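Local coordinates for double Glycine Motif Protease domain from AMS/PCAT Transporter (Lachnospiraceae bacterium C6A11, PDB 6MPZ), which probably cleaves leader peptides after a double-glycine motif as the C39 cysteine protease domain of a transporter that matures and exports lantibiotic-type peptides, at residues F91-H96 against G136-F141; F99-V104 against D117-D122; I6-R11 against F141-R146. One frame throughout, in Å; residues are numbered along the deposited sequence.

Interaction 1 (F91-H96 against G136-F141)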
loop_
_atom_site.group_PDB
_atom_site.type_symbol
_atom_site.label_atom_id
_atom_site.label_comp_id
_atom_site.label_asym_id
_atom_site.label_seq_id
_atom_site.Cartn_x
_atom_site.Cartn_y
_atom_site.Cartn_z
ATOM N N PHE A 91 9.498 -2.859 -0.684
ATOM C CA PHE A 91 8.934 -1.982 0.343
ATOM C C PHE A 91 9.321 -0.524 0.136
ATOM O O PHE A 91 10.429 -0.237 -0.312
ATOM C CB PHE A 91 9.297 -2.493 1.733
ATOM C CG PHE A 91 9.119 -3.975 1.863
ATOM C CD1 PHE A 91 7.862 -4.520 1.931
ATOM C CD2 PHE A 91 10.223 -4.847 1.848
ATOM C CE1 PHE A 91 7.682 -5.916 2.007
ATOM C CE2 PHE A 91 10.054 -6.234 1.917
ATOM C CZ PHE A 91 8.771 -6.772 2.003
ATOM N N PRO A 92 8.399 0.414 0.398
ATOM C CA PRO A 92 7.038 0.124 0.896
ATOM C C PRO A 92 6.123 -0.377 -0.240
ATOM O O PRO A 92 6.405 -0.154 -1.434
ATOM C CB PRO A 92 6.571 1.500 1.376
ATOM C CG PRO A 92 7.205 2.427 0.383
ATOM C CD PRO A 92 8.569 1.851 0.129
ATOM N N CYS A 93 5.070 -1.048 0.140
ATOM C CA CYS A 93 4.017 -1.506 -0.782
ATOM C C CYS A 93 2.698 -1.342 -0.024
ATOM O O CYS A 93 2.695 -1.229 1.234
ATOM C CB CYS A 93 4.204 -2.993 -1.213
ATOM S SG CYS A 93 4.226 -4.217 0.152
ATOM N N ILE A 94 1.592 -1.355 -0.754
ATOM C CA ILE A 94 0.277 -1.234 -0.131
ATOM C C ILE A 94 -0.370 -2.606 -0.188
ATOM O O ILE A 94 -0.313 -3.270 -1.233
ATOM C CB ILE A 94 -0.619 -0.160 -0.852
ATOM C CG1 ILE A 94 -0.007 1.258 -0.699
ATOM C CG2 ILE A 94 -2.011 -0.161 -0.250
ATOM C CD1 ILE A 94 -0.672 2.376 -1.483
ATOM N N ILE A 95 -0.997 -3.020 0.926
ATOM C CA ILE A 95 -1.615 -4.305 0.996
ATOM C C ILE A 95 -3.046 -4.170 1.513
ATOM O O ILE A 95 -3.336 -3.305 2.357
ATOM C CB ILE A 95 -0.817 -5.344 1.835
ATOM C CG1 ILE A 95 -0.697 -4.945 3.318
ATOM C CG2 ILE A 95 0.536 -5.558 1.230
ATOM C CD1 ILE A 95 -0.147 -6.015 4.261
ATOM N N HIS A 96 -3.913 -5.034 0.967
ATOM C CA HIS A 96 -5.334 -5.163 1.332
ATOM C C HIS A 96 -5.397 -5.944 2.666
ATOM O O HIS A 96 -4.622 -6.859 2.873
ATOM C CB HIS A 96 -6.031 -5.883 0.150
ATOM C CG HIS A 96 -7.533 -5.869 0.184
ATOM N ND1 HIS A 96 -8.277 -4.766 0.548
ATOM C CD2 HIS A 96 -8.430 -6.817 -0.176
ATOM C CE1 HIS A 96 -9.557 -5.054 0.458
ATOM N NE2 HIS A 96 -9.677 -6.288 0.014
ATOM N N GLY A 136 -4.076 -11.052 0.394
ATOM C CA GLY A 136 -3.385 -11.532 -0.769
ATOM C C GLY A 136 -3.077 -10.489 -1.798
ATOM O O GLY A 136 -2.174 -10.734 -2.627
ATOM N N ILE A 137 -3.777 -9.341 -1.776
ATOM C CA ILE A 137 -3.583 -8.296 -2.810
ATOM C C ILE A 137 -2.523 -7.250 -2.347
ATOM O O ILE A 137 -2.639 -6.685 -1.274
ATOM C CB ILE A 137 -4.901 -7.548 -3.158
ATOM C CG1 ILE A 137 -6.047 -8.526 -3.523
ATOM C CG2 ILE A 137 -4.665 -6.582 -4.307
ATOM C CD1 ILE A 137 -5.793 -9.458 -4.707
ATOM N N CYS A 138 -1.556 -6.956 -3.226
ATOM C CA CYS A 138 -0.391 -6.205 -2.908
ATOM C C CYS A 138 -0.107 -5.278 -4.057
ATOM O O CYS A 138 0.000 -5.733 -5.184
ATOM C CB CYS A 138 0.819 -7.135 -2.734
ATOM S SG CYS A 138 2.401 -6.281 -2.461
ATOM N N LEU A 139 0.038 -3.994 -3.767
ATOM C CA LEU A 139 0.354 -3.033 -4.799
ATOM C C LEU A 139 1.808 -2.673 -4.587
ATOM O O LEU A 139 2.170 -2.283 -3.509
ATOM C CB LEU A 139 -0.569 -1.805 -4.703
ATOM C CG LEU A 139 -2.084 -2.109 -4.510
ATOM C CD1 LEU A 139 -2.898 -0.841 -4.253
ATOM C CD2 LEU A 139 -2.659 -2.943 -5.649
ATOM N N ILE A 140 2.589 -2.781 -5.667
ATOM C CA ILE A 140 4.022 -2.772 -5.692
ATOM C C ILE A 140 4.416 -1.587 -6.568
ATOM O O ILE A 140 3.827 -1.381 -7.639
ATOM C CB ILE A 140 4.530 -4.122 -6.263
ATOM C CG1 ILE A 140 4.288 -5.263 -5.250
ATOM C CG2 ILE A 140 5.998 -4.051 -6.714
ATOM C CD1 ILE A 140 5.337 -5.332 -4.156
ATOM N N PHE A 141 5.356 -0.773 -6.082
ATOM C CA PHE A 141 5.688 0.494 -6.726
ATOM C C PHE A 141 7.170 0.585 -6.968
ATOM O O PHE A 141 7.963 0.029 -6.211
ATOM C CB PHE A 141 5.240 1.697 -5.881
ATOM C CG PHE A 141 3.777 1.681 -5.527
ATOM C CD1 PHE A 141 2.828 2.176 -6.411
ATOM C CD2 PHE A 141 3.339 1.171 -4.311
ATOM C CE1 PHE A 141 1.492 2.140 -6.090
ATOM C CE2 PHE A 141 2.005 1.152 -4.011
ATOM C CZ PHE A 141 1.088 1.637 -4.881
HETATM O O HOH W 1 7.861 0.965 -3.405
HETATM O O HOH W 2 6.646 -1.864 -3.538
#
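Strands 93-96 and 137-141 run antiparallel, their axes 4.6 Å apart at the closest point and their directions 168° from each other. I94 and L139 form a hydrogen-bonded pair. The bond from L139 N to I94 O is short, 2.7 Å, nearly straight at 176°, and lies almost along the C=O axis. The return bond from I94 N to L139 O is longer, 3.0 Å, and more bent. I95 and C138 follow as a non-hydrogen-bonded pair, and H96 N to I137 O closes the ladder at 3.1 Å. Beyond C93 the direct ladder gives way to water. One water bridges P92 O and F141 O. A second lies between P92 O and F141 N, and accepts from F141 N. P92 itself follows a cis peptide bond.

I94, L139 and F141 share one face of the sheet. I94 has CG1 anti to its carbonyl carbon, and its chain then extends to CD1. This puts I94 CG1 at the edge of the F141 ring, 3.9 Å from F141 CE2, and I94 CD1 beside CE2 and CZ of that ring. L139 crosses I94 obliquely and brings CD1 to the CB and CG2 of I94. Helices 27-38 and 61-70 pack over this face, through S31 and V35 on I94 and through V64 and L65 on L139.

On the other face I95 touches C138 through CG2. C93 SG sits between its own N and carbonyl carbon and meets C138 SG at 3.8 Å, an apolar contact far too long for a disulfide. I140 CD1 reaches C93 CB. This is the central part of the antiparallel sheet in a papain-like peptidase C39 domain, with helices laid over the face of I94 and L139.

Interaction 2 (F99-V104 against D117-D122)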
loop_
_atom_site.group_PDB
_atom_site.type_symbol
_atom_site.label_atom_id
_atom_site.label_comp_id
_atom_site.label_asym_id
_atom_site.label_seq_id
_atom_site.Cartn_x
_atom_site.Cartn_y
_atom_site.Cartn_z
ATOM N N PHE A 99 -10.075 -7.658 4.246
ATOM C CA PHE A 99 -11.071 -7.475 3.158
ATOM C C PHE A 99 -11.757 -6.093 3.113
ATOM O O PHE A 99 -12.639 -5.880 2.322
ATOM C CB PHE A 99 -12.104 -8.636 3.152
ATOM C CG PHE A 99 -11.476 -9.998 3.031
ATOM C CD1 PHE A 99 -11.091 -10.484 1.777
ATOM C CD2 PHE A 99 -11.192 -10.771 4.161
ATOM C CE1 PHE A 99 -10.461 -11.725 1.646
ATOM C CE2 PHE A 99 -10.568 -12.007 4.033
ATOM C CZ PHE A 99 -10.197 -12.483 2.769
ATOM N N ASN A 100 -11.245 -5.156 3.895
ATOM C CA ASN A 100 -11.865 -3.904 4.358
ATOM C C ASN A 100 -11.072 -2.602 4.192
ATOM O O ASN A 100 -11.620 -1.511 4.300
ATOM C CB ASN A 100 -11.741 -3.972 5.903
ATOM C CG ASN A 100 -12.977 -4.383 6.554
ATOM O OD1 ASN A 100 -13.290 -3.951 7.650
ATOM N ND2 ASN A 100 -13.699 -5.257 5.897
ATOM N N HIS A 101 -9.748 -2.751 4.118
ATOM C CA HIS A 101 -8.804 -1.754 4.645
ATOM C C HIS A 101 -7.512 -1.860 3.820
ATOM O O HIS A 101 -7.219 -2.903 3.178
ATOM C CB HIS A 101 -8.597 -2.001 6.165
ATOM C CG HIS A 101 -7.854 -0.919 6.905
ATOM N ND1 HIS A 101 -8.262 0.396 6.931
ATOM C CD2 HIS A 101 -6.763 -0.979 7.703
ATOM C CE1 HIS A 101 -7.455 1.104 7.698
ATOM N NE2 HIS A 101 -6.516 0.298 8.157
ATOM N N PHE A 102 -6.803 -0.744 3.767
ATOM C CA PHE A 102 -5.491 -0.695 3.169
ATOM C C PHE A 102 -4.531 -0.190 4.225
ATOM O O PHE A 102 -4.836 0.763 4.959
ATOM C CB PHE A 102 -5.447 0.225 1.962
ATOM C CG PHE A 102 -6.176 -0.294 0.776
ATOM C CD1 PHE A 102 -5.722 -1.422 0.107
ATOM C CD2 PHE A 102 -7.323 0.353 0.303
ATOM C CE1 PHE A 102 -6.399 -1.901 -0.987
ATOM C CE2 PHE A 102 -8.007 -0.147 -0.785
ATOM C CZ PHE A 102 -7.543 -1.264 -1.428
ATOM N N VAL A 103 -3.373 -0.853 4.300
ATOM C CA VAL A 103 -2.277 -0.431 5.132
ATOM C C VAL A 103 -0.994 -0.409 4.298
ATOM O O VAL A 103 -0.946 -0.984 3.200
ATOM C CB VAL A 103 -2.140 -1.313 6.355
ATOM C CG1 VAL A 103 -3.443 -1.324 7.155
ATOM C CG2 VAL A 103 -1.695 -2.742 5.977
ATOM N N VAL A 104 0.041 0.265 4.823
ATOM C CA VAL A 104 1.359 0.302 4.166
ATOM C C VAL A 104 2.318 -0.684 4.814
ATOM O O VAL A 104 2.567 -0.568 6.011
ATOM C CB VAL A 104 2.006 1.683 4.230
ATOM C CG1 VAL A 104 3.385 1.645 3.531
ATOM C CG2 VAL A 104 1.105 2.682 3.551
ATOM N N ASP A 117 -0.430 1.602 9.597
ATOM C CA ASP A 117 -1.853 1.450 9.479
ATOM C C ASP A 117 -2.493 2.861 9.587
ATOM O O ASP A 117 -2.331 3.531 10.604
ATOM C CB ASP A 117 -2.368 0.552 10.609
ATOM C CG ASP A 117 -3.869 0.308 10.531
ATOM O OD1 ASP A 117 -4.662 1.128 9.969
ATOM O OD2 ASP A 117 -4.280 -0.737 11.041
ATOM N N PRO A 118 -3.238 3.312 8.550
ATOM C CA PRO A 118 -3.830 4.672 8.605
ATOM C C PRO A 118 -4.827 4.893 9.753
ATOM O O PRO A 118 -5.059 6.037 10.138
ATOM C CB PRO A 118 -4.510 4.824 7.246
ATOM C CG PRO A 118 -3.929 3.793 6.374
ATOM C CD PRO A 118 -3.458 2.664 7.249
ATOM N N ALA A 119 -5.395 3.813 10.285
ATOM C CA ALA A 119 -6.279 3.871 11.467
ATOM C C ALA A 119 -5.549 3.830 12.789
ATOM O O ALA A 119 -6.132 4.185 13.796
ATOM C CB ALA A 119 -7.296 2.733 11.428
ATOM N N LYS A 120 -4.306 3.339 12.818
ATOM C CA LYS A 120 -3.598 3.133 14.094
ATOM C C LYS A 120 -2.222 3.755 14.204
ATOM O O LYS A 120 -1.767 3.912 15.306
ATOM C CB LYS A 120 -3.545 1.628 14.424
ATOM C CG LYS A 120 -4.931 1.047 14.691
ATOM C CD LYS A 120 -4.904 -0.287 15.428
ATOM C CE LYS A 120 -4.386 -1.439 14.576
ATOM N NZ LYS A 120 -3.736 -2.475 15.428
ATOM N N GLY A 121 -1.582 4.159 13.093
ATOM C CA GLY A 121 -0.185 4.598 13.126
ATOM C C GLY A 121 0.762 3.422 12.844
ATOM O O GLY A 121 0.377 2.422 12.205
ATOM N N ASP A 122 1.998 3.558 13.293
ATOM C CA ASP A 122 3.008 2.518 13.072
ATOM C C ASP A 122 2.868 1.341 14.066
ATOM O O ASP A 122 2.927 1.536 15.273
ATOM C CB ASP A 122 4.433 3.077 12.962
ATOM C CG ASP A 122 4.965 3.617 14.250
ATOM O OD1 ASP A 122 4.378 4.554 14.778
ATOM O OD2 ASP A 122 5.991 3.121 14.720
#
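H101 and D117 make a histidine-carboxylate hydrogen bond. Together with C27 on helix 27-38, they fit the Cys-His-Asp triad of papain-like C39 peptidases. H101 opens strand 101-109 and, with N100, forms a classic beta bulge opposite W97. D117 ends strand 112-117.

The H101 side chain leaves the backbone with CB pointing toward the 117-122 segment. CG is anti to the backbone N, chi1 -169°, which carries the ring out to the carboxylate. At the ring, ND1 is turned to the bound peptide and hydrogen-bonds to its backbone. CE1 lies 4.1 Å from A119 CB. CD2 comes within 3.7 Å of D117 OD1. The tip, NE2, donates to D117 OD1 at 2.7 Å, with an angle of 169° at the hydrogen. The oxygen lies close to the ring plane, but the ring and carboxylate planes are 48° apart. NE2 meets OD1 from above the carboxylate plane. Such a bond would probably steady the ring and support positive charge on it.

D117 is held from its own side. Its CG is anti to the backbone N. OD1 also accepts from A119 N in an Asx turn, so two donors grip this oxygen and help set the carboxylate's rotation. D117 O takes hydrogen bonds from K120 N and G121 N, where a second classic bulge faces D117. D117 N bonds in return to G121 O, so the two backbones are tied in both directions.

V103 packs against the aspartate. Its CG1 lies 3.8 Å from D117 CG and also touches P118 CD. P118 CD approaches F102 O to 3.3 Å.

Interaction 3 (I6-R11 against F141-R146); sequences IQPVTR and FKPTDR
The rings of P8 and P143 reach toward each other tip to tip, and this is the centre of the contact. P8 CD meets P143 CD at 3.9 Å. P8 CG lies 3.8 Å from F141 O. On the other segment, P143 CG sits 3.5 Å from I6 O and equally close to Q7 OE1.

Q7 comes in obliquely against both P143 and K142. Its CG is anti to the carbonyl carbon, and the chain bends at chi2, -54°. The bend brings the amide up to the other segment, with OE1 beside the proline ring and NE2 beside the lysine tip. K142 leaves with CG anti to its N and bends at chi2 and chi3. Its CE ends 3.6 Å from Q7 NE2.

Residues 6-11 have no regular structure. They pass beside residues 141-143, and Y39 touches P8 and P143. Q7 O is hydrogen-bonded to the hydroxyl of Y38.

No hydrogen bond or salt bridge crosses between the two segments. Packing carries this surface contact: proline rings against each other and against the oxygens of I6, Q7 and F141, with the Q7 amide N beside the lysine tip.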
loop_
_atom_site.group_PDB
_atom_site.type_symbol
_atom_site.label_atom_id
_atom_site.label_comp_id
_atom_site.label_asym_id
_atom_site.label_seq_id
_atom_site.Cartn_x
_atom_site.Cartn_y
_atom_site.Cartn_z
ATOM N N ILE A 6 15.748 7.666 -4.759
ATOM C CA ILE A 6 15.225 6.722 -3.761
ATOM C C ILE A 6 14.620 5.477 -4.433
ATOM O O ILE A 6 13.788 5.591 -5.326
ATOM C CB ILE A 6 14.207 7.392 -2.802
ATOM C CG1 ILE A 6 14.943 8.375 -1.878
ATOM C CG2 ILE A 6 13.469 6.355 -1.941
ATOM C CD1 ILE A 6 14.155 9.608 -1.507
ATOM N N GLN A 7 15.094 4.305 -4.017
ATOM C CA GLN A 7 14.678 3.032 -4.566
ATOM C C GLN A 7 13.857 2.297 -3.523
ATOM O O GLN A 7 13.954 2.614 -2.334
ATOM C CB GLN A 7 15.907 2.162 -4.955
ATOM C CG GLN A 7 16.627 2.558 -6.244
ATOM C CD GLN A 7 15.688 2.625 -7.444
ATOM O OE1 GLN A 7 15.521 3.684 -8.032
ATOM N NE2 GLN A 7 15.053 1.496 -7.798
ATOM N N PRO A 8 13.052 1.304 -3.969
ATOM C CA PRO A 8 12.419 0.398 -3.024
ATOM C C PRO A 8 13.461 -0.456 -2.308
ATOM O O PRO A 8 14.532 -0.710 -2.833
ATOM C CB PRO A 8 11.499 -0.476 -3.896
ATOM C CG PRO A 8 11.613 0.002 -5.301
ATOM C CD PRO A 8 12.787 0.913 -5.377
ATOM N N VAL A 9 13.123 -0.866 -1.097
ATOM C CA VAL A 9 13.912 -1.755 -0.301
ATOM C C VAL A 9 13.449 -3.167 -0.598
ATOM O O VAL A 9 12.248 -3.475 -0.555
ATOM C CB VAL A 9 13.689 -1.423 1.198
ATOM C CG1 VAL A 9 14.205 -2.522 2.136
ATOM C CG2 VAL A 9 14.360 -0.078 1.498
ATOM N N THR A 10 14.396 -4.044 -0.860
ATOM C CA THR A 10 14.121 -5.469 -1.025
ATOM C C THR A 10 14.607 -6.324 0.136
ATOM O O THR A 10 14.308 -7.509 0.145
ATOM C CB THR A 10 14.807 -6.004 -2.269
ATOM O OG1 THR A 10 16.169 -6.254 -1.969
ATOM C CG2 THR A 10 14.746 -5.004 -3.419
ATOM N N ARG A 11 15.368 -5.747 1.085
ATOM C CA ARG A 11 16.073 -6.534 2.124
ATOM C C ARG A 11 15.461 -6.390 3.513
ATOM O O ARG A 11 14.926 -7.358 4.038
ATOM C CB ARG A 11 17.552 -6.179 2.164
ATOM C CG ARG A 11 18.468 -7.418 2.285
ATOM C CD ARG A 11 19.423 -7.715 1.132
ATOM N NE ARG A 11 19.037 -8.848 0.270
ATOM C CZ ARG A 11 19.731 -9.294 -0.771
ATOM N NH1 ARG A 11 20.902 -8.756 -1.115
ATOM N NH2 ARG A 11 19.254 -10.315 -1.483
ATOM N N PHE A 141 5.356 -0.773 -6.082
ATOM C CA PHE A 141 5.688 0.494 -6.726
ATOM C C PHE A 141 7.170 0.585 -6.968
ATOM O O PHE A 141 7.963 0.029 -6.211
ATOM C CB PHE A 141 5.240 1.697 -5.881
ATOM C CG PHE A 141 3.777 1.681 -5.527
ATOM C CD1 PHE A 141 2.828 2.176 -6.411
ATOM C CD2 PHE A 141 3.339 1.171 -4.311
ATOM C CE1 PHE A 141 1.492 2.140 -6.090
ATOM C CE2 PHE A 141 2.005 1.152 -4.011
ATOM C CZ PHE A 141 1.088 1.637 -4.881
ATOM N N LYS A 142 7.527 1.306 -8.021
ATOM C CA LYS A 142 8.905 1.480 -8.439
ATOM C C LYS A 142 8.954 2.886 -9.068
ATOM O O LYS A 142 7.988 3.302 -9.726
ATOM C CB LYS A 142 9.265 0.370 -9.451
ATOM C CG LYS A 142 10.428 0.579 -10.409
ATOM C CD LYS A 142 11.433 -0.585 -10.509
ATOM C CE LYS A 142 12.494 -0.404 -9.425
ATOM N NZ LYS A 142 13.617 -1.385 -9.422
ATOM N N PRO A 143 10.057 3.631 -8.860
ATOM C CA PRO A 143 10.208 4.915 -9.540
ATOM C C PRO A 143 10.389 4.833 -11.064
ATOM O O PRO A 143 10.685 3.771 -11.607
ATOM C CB PRO A 143 11.455 5.542 -8.892
ATOM C CG PRO A 143 12.083 4.488 -8.125
ATOM C CD PRO A 143 11.080 3.449 -7.830
ATOM N N THR A 144 10.349 6.003 -11.700
ATOM C CA THR A 144 9.681 6.271 -12.994
ATOM C C THR A 144 10.270 5.633 -14.253
ATOM O O THR A 144 9.668 4.716 -14.785
ATOM C CB THR A 144 9.535 7.804 -13.262
ATOM O OG1 THR A 144 10.574 8.261 -14.129
ATOM C CG2 THR A 144 9.554 8.688 -11.973
ATOM N N ASP A 145 11.427 6.128 -14.710
ATOM C CA ASP A 145 12.007 5.789 -16.032
ATOM C C ASP A 145 12.138 4.282 -16.295
ATOM O O ASP A 145 12.080 3.839 -17.445
ATOM C CB ASP A 145 13.371 6.477 -16.232
ATOM C CG ASP A 145 14.427 5.995 -15.244
ATOM O OD1 ASP A 145 14.774 4.795 -15.266
ATOM O OD2 ASP A 145 14.917 6.818 -14.445
ATOM N N ARG A 146 12.356 3.515 -15.227
ATOM C CA ARG A 146 12.210 2.063 -15.255
ATOM C C ARG A 146 11.470 1.655 -13.979
ATOM O O ARG A 146 10.265 1.891 -13.844
ATOM C CB ARG A 146 13.584 1.377 -15.375
ATOM C CG ARG A 146 13.544 -0.028 -15.977
ATOM C CD ARG A 146 13.031 -1.073 -14.985
ATOM N NE ARG A 146 12.008 -1.957 -15.564
ATOM C CZ ARG A 146 11.014 -2.561 -14.897
ATOM N NH1 ARG A 146 10.844 -2.396 -13.582
ATOM N NH2 ARG A 146 10.164 -3.345 -15.563
#

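Interactions 1 and 2 meet in one antiparallel sheet. Strands 93-97 and 101-109 are neighbours there, and I95 N lies 3.1 Å from V103 O, a probable hydrogen bond. Their centres are 12 Å apart. Interaction 2 holds the His-Asp pair of the probable active site. Interaction 1 borders that site: H96 packs on the bound peptide's backbone, while I137 touches one of its apolar side chains, and the I137 side chain is about 4 Å from the bound 16P. Interaction 3 shares F141 with interaction 1, and F91 N to V9 O, 2.8 Å, probably bonds the two. It lies 22 Å from interaction 2, centre to centre, across the chain's centre from it.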